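Local coordinates for FBP protein (Leishmania major, PDB 5OEZ), which hydrolyses fructose 1,6-bisphosphate to fructose 6-phosphate and phosphate in gluconeogenesis, as an allosterically inhibited, magnesium-dependent homotetramer, at the interface of chains A and B and the interface of chains A and C. Sequence-based numbering; all coordinates share one arbitrary frame. Chains: chain A/B/C, FBP protein.

Helix 12-18 recurs in contacts 1, 2 and 4, a worked example of one segment serving several points of an interface. Contacts 1 and 2 are twins, related by the two-fold axis between chains A and B, with their C-alpha centres about 21 Å apart; each sets this helix against the end of helix 72-87 of the other chain. Contact 4, about 7 Å from contact 2 between C-alpha centres, shares A:Ser87 and B:Ile17 and adds A:Leu30, A:Ser88 and A:Thr89. Contact 3 joins A and C, its C-alpha centre about 44, 40 and 41 Å from those of contacts 1, 2 and 4, where fructose 6-phosphate-site residues meet.

Contact 1: the interface of chains A and B. Residues chain A 11, 14, 17; chain B 83-84, 87.
At the apolar centre, the carboxamide of A:Gln14 lies against the CD1-CE1 side of the B:Tyr84 ring, its CD 3.6 Å from CE1. The two side chains cross at about a right angle, and amide and ring are turned 45° against each other, so the contact is slanted rather than a flat stack. Beside it the methyl CG2 of A:Thr11 adds a looser touch, 4.2 Å from B:Tyr84 CE1. A:Gln14 reaches the ring because its chain runs extended beyond CG (chi2 177°), carrying the amide away from helix 12-18 towards the partner. Further out, both ends of that amide are held. Its oxygen OE1 accepts the backbone N-H of A:Thr11 at 3.0 Å, in the carbonyl plane, while the backbone N of A:Gln14 donates to the hydroxyl OG1 of A:Thr11 at 3.1 Å. This capping box starts helix 12-18, and the bonds at OE1 and NE2 together set the rotation of the amide. NE2 is thereby turned to chain B, where it donates to the hydroxyl OG of B:Ser87 at 3.0 Å; the bond is nearly straight, 168° at the hydrogen, with OG close to the amide plane. At the rim, A:Ile17 CG2 stands 3.9 Å from the carbonyl oxygen of B:Ser87. The patch thus ties the capped N-terminal helix of one subunit to the end of helix 72-87 in its neighbour, helping to join two chains of the tetramer.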
loop_
_atom_site.group_PDB
_atom_site.type_symbol
_atom_site.label_atom_id
_atom_site.label_comp_id
_atom_site.label_asym_id
_atom_site.label_seq_id
_atom_site.Cartn_x
_atom_site.Cartn_y
_atom_site.Cartn_z
ATOM N N THR A 11 -3.409 9.478 -16.533
ATOM C CA THR A 11 -4.318 9.640 -15.395
ATOM C C THR A 11 -5.687 10.198 -15.811
ATOM O O THR A 11 -5.829 10.822 -16.863
ATOM C CB THR A 11 -3.727 10.532 -14.274
ATOM O OG1 THR A 11 -3.651 11.894 -14.710
ATOM C CG2 THR A 11 -2.331 10.023 -13.844
ATOM N N GLN A 14 -5.406 13.967 -16.266
ATOM C CA GLN A 14 -4.862 14.263 -17.589
ATOM C C GLN A 14 -5.909 14.102 -18.690
ATOM O O GLN A 14 -6.018 14.936 -19.580
ATOM C CB GLN A 14 -3.709 13.327 -17.929
ATOM C CG GLN A 14 -2.351 13.746 -17.414
ATOM C CD GLN A 14 -1.290 12.703 -17.747
ATOM O OE1 GLN A 14 -1.510 11.494 -17.596
ATOM N NE2 GLN A 14 -0.136 13.160 -18.203
ATOM N N ILE A 17 -8.445 17.041 -18.624
ATOM C CA ILE A 17 -7.836 18.279 -19.094
ATOM C C ILE A 17 -7.690 18.270 -20.608
ATOM O O ILE A 17 -7.970 19.271 -21.259
ATOM C CB ILE A 17 -6.456 18.536 -18.424
ATOM C CG1 ILE A 17 -6.644 18.860 -16.940
ATOM C CG2 ILE A 17 -5.711 19.692 -19.093
ATOM C CD1 ILE A 17 -5.364 18.817 -16.112
ATOM N N ALA B 83 6.424 14.854 -18.625
ATOM C CA ALA B 83 5.156 14.406 -19.194
ATOM C C ALA B 83 3.970 15.066 -18.487
ATOM O O ALA B 83 3.059 15.583 -19.135
ATOM C CB ALA B 83 5.051 12.895 -19.113
ATOM N N TYR B 84 4.000 15.062 -17.159
ATOM C CA TYR B 84 2.893 15.609 -16.384
ATOM C C TYR B 84 2.865 17.136 -16.402
ATOM O O TYR B 84 1.780 17.710 -16.510
ATOM C CB TYR B 84 2.897 15.050 -14.957
ATOM C CG TYR B 84 2.636 13.550 -14.925
ATOM C CD1 TYR B 84 1.442 13.027 -15.417
ATOM C CD2 TYR B 84 3.581 12.652 -14.413
ATOM C CE1 TYR B 84 1.193 11.663 -15.410
ATOM C CE2 TYR B 84 3.341 11.280 -14.405
ATOM C CZ TYR B 84 2.150 10.796 -14.905
ATOM O OH TYR B 84 1.890 9.455 -14.898
ATOM N N SER B 87 1.601 18.356 -19.962
ATOM C CA SER B 87 0.163 18.103 -20.124
ATOM C C SER B 87 -0.725 18.886 -19.138
ATOM O O SER B 87 -1.935 18.861 -19.269
ATOM C CB SER B 87 -0.142 16.600 -20.034
ATOM O OG SER B 87 -0.100 16.127 -18.699
#

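Contact 2: the interface of chains A and B. Residues chain A 84, 87; chain B 8, 11, 14, 17.
Polar contact between B:Gln14 and A:Ser87 rests on a hydrogen bond from the amide nitrogen NE2 to the serine hydroxyl OG. It is long, 3.3 Å from B:Gln14 NE2 to A:Ser87 OG, but nearly straight at 172°, and OG lies only 4° from the amide plane. Within chain B, the carboxamide oxygen OE1 takes the backbone N-H of B:Thr11 on a lone pair, 3.0 Å from that nitrogen. B:Thr11 OG1 in turn receives the backbone N-H of B:Gln14, so one residue both caps the helix and holds the amide that crosses to chain A.

Van der Waals contact centres on the ring of A:Tyr84. B:Gln14 crosses it at about a right angle, with B:Gln14 CD 3.7 Å from A:Tyr84 CE1 and the two planes 45° apart. B:Thr8 meets the phenol end from the opposing direction: its methyl CG2, which stands anti to the backbone N, points at the ring and lies 3.8 Å from A:Tyr84 CZ. A:Tyr84 is therefore touched by B:Gln14 along its CD1-CE1 side and by B:Thr8 near its hydroxyl.

In the fold, B:Thr8 and B:Thr11 belong to the N-terminal segment leading into helix 12-18, which carries B:Gln14 and B:Ile17, whereas A:Tyr84 and A:Ser87 occupy the final turn of helix 72-87.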
loop_
_atom_site.group_PDB
_atom_site.type_symbol
_atom_site.label_atom_id
_atom_site.label_comp_id
_atom_site.label_asym_id
_atom_site.label_seq_id
_atom_site.Cartn_x
_atom_site.Cartn_y
_atom_site.Cartn_z
ATOM N N TYR A 84 -15.312 17.518 0.255
ATOM C CA TYR A 84 -14.447 17.753 -0.897
ATOM C C TYR A 84 -15.173 18.476 -2.028
ATOM O O TYR A 84 -14.581 19.347 -2.660
ATOM C CB TYR A 84 -13.793 16.442 -1.363
ATOM C CG TYR A 84 -12.830 15.870 -0.325
ATOM C CD1 TYR A 84 -11.716 16.591 0.084
ATOM C CD2 TYR A 84 -13.048 14.618 0.255
ATOM C CE1 TYR A 84 -10.846 16.099 1.045
ATOM C CE2 TYR A 84 -12.186 14.116 1.225
ATOM C CZ TYR A 84 -11.082 14.864 1.611
ATOM O OH TYR A 84 -10.222 14.381 2.558
ATOM N N SER A 87 -15.696 22.269 -1.066
ATOM C CA SER A 87 -14.417 23.002 -1.095
ATOM C C SER A 87 -13.786 23.056 -2.494
ATOM O O SER A 87 -12.813 23.759 -2.686
ATOM C CB SER A 87 -13.416 22.417 -0.083
ATOM O OG SER A 87 -12.855 21.198 -0.538
ATOM N N THR B 8 -11.869 13.720 7.410
ATOM C CA THR B 8 -11.507 14.647 6.281
ATOM C C THR B 8 -10.227 15.442 6.592
ATOM O O THR B 8 -10.293 16.490 7.242
ATOM C CB THR B 8 -12.649 15.646 5.949
ATOM O OG1 THR B 8 -13.826 14.929 5.547
ATOM C CG2 THR B 8 -12.230 16.617 4.829
ATOM N N THR B 11 -5.894 18.333 2.301
ATOM C CA THR B 11 -4.950 17.980 1.231
ATOM C C THR B 11 -4.212 19.198 0.673
ATOM O O THR B 11 -4.628 20.344 0.852
ATOM C CB THR B 11 -5.613 17.242 0.055
ATOM O OG1 THR B 11 -6.454 18.143 -0.671
ATOM C CG2 THR B 11 -6.421 16.029 0.542
ATOM N N GLN B 14 -6.416 21.072 -1.746
ATOM C CA GLN B 14 -7.342 21.929 -1.000
ATOM C C GLN B 14 -6.655 23.187 -0.486
ATOM O O GLN B 14 -7.205 24.274 -0.591
ATOM C CB GLN B 14 -7.922 21.208 0.220
ATOM C CG GLN B 14 -9.132 20.339 -0.042
ATOM C CD GLN B 14 -9.572 19.590 1.214
ATOM O OE1 GLN B 14 -8.744 19.085 1.976
ATOM N NE2 GLN B 14 -10.869 19.550 1.453
ATOM N N ILE B 17 -6.031 25.657 -3.370
ATOM C CA ILE B 17 -7.290 26.251 -3.844
ATOM C C ILE B 17 -7.812 27.311 -2.876
ATOM O O ILE B 17 -8.212 28.386 -3.300
ATOM C CB ILE B 17 -8.390 25.183 -4.089
ATOM C CG1 ILE B 17 -8.016 24.319 -5.288
ATOM C CG2 ILE B 17 -9.753 25.834 -4.344
ATOM C CD1 ILE B 17 -8.845 23.054 -5.421
#

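Contact 3: the interface of chains A and C. Residues chain A 218-220, 248, 250; chain C 244-247.
Short strand 245-246 of chain C passes A:Asn218 and A:Gly220 with its backbone extended, and the N-H of C:Ala246 is turned to chain A, where 3-10 helix 219-224 begins. The receiving atom is the amide oxygen OD1 of A:Asn218, 3.1 Å from C:Ala246 N. This same OD1 also accepts the backbone N-H of A:Gly220, at 2.9 Å, and the two donors come from opposite faces of the amide plane. The side chain of A:Asn218, with CG anti to its own nitrogen (chi1 -176°), thus serves as a clasp between its own chain's helix start and the neighbouring strand. A water adds a second link, lying 2.8 Å from A:Gly220 O and 3.0 Å from C:Tyr244 N.

C:Arg247 is bent at chi2 (-69°), which folds its guanidinium back over its own backbone. There NH1 donates to C:Ala246 O at 2.8 Å, with that oxygen in the guanidinium plane. NH1 also stands at the edge of the A:Tyr248 ring, 3.7 Å from CE2; ring and guanidinium are 79° apart, an edge contact rather than a stack. Farther along, C:Arg247 CD packs on A:Gly250 CA at 3.9 Å. A:Asn218, A:Tyr248 and C:Arg247 are fructose 6-phosphate-binding residues of this enzyme, here in the apo form. As in other class 1 FBPases, C:Arg247 probably reaches across the interface into the sugar-phosphate pocket of chain A, beside A:Asn218 and A:Tyr248, so that the pocket is shared between subunits.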
loop_
_atom_site.group_PDB
_atom_site.type_symbol
_atom_site.label_atom_id
_atom_site.label_comp_id
_atom_site.label_asym_id
_atom_site.label_seq_id
_atom_site.Cartn_x
_atom_site.Cartn_y
_atom_site.Cartn_z
ATOM N N ASN A 218 -33.784 -9.749 -8.864
ATOM C CA ASN A 218 -34.072 -10.472 -7.615
ATOM C C ASN A 218 -35.339 -11.291 -7.730
ATOM O O ASN A 218 -36.427 -10.760 -7.527
ATOM C CB ASN A 218 -34.208 -9.493 -6.440
ATOM C CG ASN A 218 -34.407 -10.192 -5.098
ATOM O OD1 ASN A 218 -34.560 -11.425 -4.996
ATOM N ND2 ASN A 218 -34.449 -9.390 -4.050
ATOM N N GLU A 219 -35.193 -12.599 -8.005
ATOM C CA GLU A 219 -36.349 -13.477 -8.267
ATOM C C GLU A 219 -37.082 -13.792 -6.996
ATOM O O GLU A 219 -38.134 -14.438 -7.041
ATOM C CB GLU A 219 -35.956 -14.761 -9.032
ATOM C CG GLU A 219 -35.510 -14.511 -10.479
ATOM C CD GLU A 219 -35.568 -15.744 -11.390
ATOM O OE1 GLU A 219 -36.632 -16.427 -11.427
ATOM O OE2 GLU A 219 -34.557 -16.037 -12.093
ATOM N N GLY A 220 -36.533 -13.387 -5.848
ATOM C CA GLY A 220 -37.262 -13.487 -4.578
ATOM C C GLY A 220 -38.550 -12.689 -4.552
ATOM O O GLY A 220 -39.510 -13.114 -3.926
ATOM N N TYR A 248 -27.052 -12.064 -9.766
ATOM C CA TYR A 248 -27.570 -10.955 -8.976
ATOM C C TYR A 248 -26.739 -10.803 -7.706
ATOM O O TYR A 248 -26.947 -11.506 -6.695
ATOM C CB TYR A 248 -29.048 -11.115 -8.640
ATOM C CG TYR A 248 -29.693 -9.861 -8.086
ATOM C CD1 TYR A 248 -29.965 -8.769 -8.913
ATOM C CD2 TYR A 248 -30.063 -9.776 -6.757
ATOM C CE1 TYR A 248 -30.603 -7.635 -8.432
ATOM C CE2 TYR A 248 -30.670 -8.628 -6.256
ATOM C CZ TYR A 248 -30.944 -7.567 -7.106
ATOM O OH TYR A 248 -31.564 -6.454 -6.615
ATOM N N GLY A 250 -26.648 -8.127 -5.882
ATOM C CA GLY A 250 -27.387 -7.355 -4.874
ATOM C C GLY A 250 -26.740 -6.003 -4.561
ATOM O O GLY A 250 -27.020 -5.405 -3.539
ATOM N N TYR C 244 -38.541 -14.447 0.752
ATOM C CA TYR C 244 -37.135 -14.798 0.546
ATOM C C TYR C 244 -36.459 -13.793 -0.392
ATOM O O TYR C 244 -37.074 -13.348 -1.348
ATOM C CB TYR C 244 -37.028 -16.214 -0.044
ATOM C CG TYR C 244 -37.080 -17.324 0.991
ATOM C CD1 TYR C 244 -38.284 -17.749 1.550
ATOM C CD2 TYR C 244 -35.910 -17.936 1.418
ATOM C CE1 TYR C 244 -38.309 -18.746 2.523
ATOM C CE2 TYR C 244 -35.922 -18.938 2.379
ATOM C CZ TYR C 244 -37.119 -19.335 2.931
ATOM O OH TYR C 244 -37.081 -20.334 3.882
ATOM N N SER C 245 -35.183 -13.494 -0.137
ATOM C CA SER C 245 -34.329 -12.740 -1.049
ATOM C C SER C 245 -33.418 -13.680 -1.789
ATOM O O SER C 245 -32.880 -14.606 -1.197
ATOM C CB SER C 245 -33.419 -11.767 -0.302
ATOM O OG SER C 245 -34.167 -10.770 0.325
ATOM N N ALA C 246 -33.197 -13.387 -3.069
ATOM C CA ALA C 246 -32.241 -14.093 -3.895
ATOM C C ALA C 246 -30.936 -13.285 -4.026
ATOM O O ALA C 246 -30.964 -12.064 -4.263
ATOM C CB ALA C 246 -32.843 -14.378 -5.266
ATOM N N ARG C 247 -29.807 -13.986 -3.885
ATOM C CA ARG C 247 -28.475 -13.463 -4.183
ATOM C C ARG C 247 -27.669 -14.552 -4.868
ATOM O O ARG C 247 -27.582 -15.655 -4.347
ATOM C CB ARG C 247 -27.736 -13.067 -2.894
ATOM C CG ARG C 247 -28.373 -11.919 -2.125
ATOM C CD ARG C 247 -28.221 -10.633 -2.887
ATOM N NE ARG C 247 -28.729 -9.486 -2.140
ATOM C CZ ARG C 247 -29.996 -9.086 -2.091
ATOM N NH1 ARG C 247 -30.968 -9.742 -2.736
ATOM N NH2 ARG C 247 -30.294 -7.999 -1.385
HETATM O O HOH W 1 -40.017 -14.923 -1.864
#

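Contact 4: the interface of chains A and B. Residues chain A 30, 87-89; chain B 17.
B:Ile17 and A:Thr89 meet methyl to methyl, the CG2 of each lying 3.8 Å from the other, while the two side chains approach at a slant. In B:Ile17 the CG2 branch stands anti to the backbone N and looks towards the segment after helix 72-87, whereas the CG1 branch, beside that nitrogen (chi1 -69°), is sent the other way. The isoleucine therefore forks, one arm to each of two elements of chain A. Its CD1 methyl, at the end of the CG1 arm, faces CD2 of A:Leu30 on helix 27-47 across a looser 4.3 Å.

On the first side, the A:Thr89 methyl is presented because its OG1 is held between the backbone N and the carbonyl carbon (chi1 77°), turned back to donate a hydrogen bond to A:Ser88 O at 2.5 Å. The backbone of A:Thr89 has a positive phi of 72°, marking a turn just beyond the helix end.

B:Ile17 thus lies across A:Leu30, A:Thr89 and the end of helix 72-87. It extends the A-B interface from helix 12-18 to helix 27-47; because B:Ile16 beside it and A:Asp27, A:Phe28 and A:Thr29 beside A:Leu30 bind the inhibitor AMP in this enzyme, the contact could help to relay allosteric changes between subunits.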
loop_
_atom_site.group_PDB
_atom_site.type_symbol
_atom_site.label_atom_id
_atom_site.label_comp_id
_atom_site.label_asym_id
_atom_site.label_seq_id
_atom_site.Cartn_x
_atom_site.Cartn_y
_atom_site.Cartn_z
ATOM N N LEU A 30 -11.655 20.641 -11.497
ATOM C CA LEU A 30 -11.691 20.738 -10.038
ATOM C C LEU A 30 -12.765 19.843 -9.448
ATOM O O LEU A 30 -12.530 19.181 -8.437
ATOM C CB LEU A 30 -11.868 22.184 -9.564
ATOM C CG LEU A 30 -10.788 23.206 -9.948
ATOM C CD1 LEU A 30 -11.003 24.512 -9.189
ATOM C CD2 LEU A 30 -9.388 22.683 -9.719
ATOM N N SER A 87 -15.696 22.269 -1.066
ATOM C CA SER A 87 -14.417 23.002 -1.095
ATOM C C SER A 87 -13.786 23.056 -2.494
ATOM O O SER A 87 -12.813 23.759 -2.686
ATOM C CB SER A 87 -13.416 22.417 -0.083
ATOM O OG SER A 87 -12.855 21.198 -0.538
ATOM N N SER A 88 -14.356 22.360 -3.480
ATOM C CA SER A 88 -13.824 22.415 -4.849
ATOM C C SER A 88 -13.943 23.782 -5.552
ATOM O O SER A 88 -13.179 24.051 -6.476
ATOM C CB SER A 88 -14.480 21.344 -5.730
ATOM O OG SER A 88 -15.854 21.623 -5.990
ATOM N N THR A 89 -14.895 24.610 -5.111
ATOM C CA THR A 89 -15.332 25.846 -5.786
ATOM C C THR A 89 -16.148 25.599 -7.069
ATOM O O THR A 89 -16.509 26.549 -7.758
ATOM C CB THR A 89 -14.188 26.846 -6.104
ATOM O OG1 THR A 89 -13.443 26.388 -7.242
ATOM C CG2 THR A 89 -13.272 27.068 -4.892
ATOM N N ILE B 17 -6.031 25.657 -3.370
ATOM C CA ILE B 17 -7.290 26.251 -3.844
ATOM C C ILE B 17 -7.812 27.311 -2.876
ATOM O O ILE B 17 -8.212 28.386 -3.300
ATOM C CB ILE B 17 -8.390 25.183 -4.089
ATOM C CG1 ILE B 17 -8.016 24.319 -5.288
ATOM C CG2 ILE B 17 -9.753 25.834 -4.344
ATOM C CD1 ILE B 17 -8.845 23.054 -5.421
#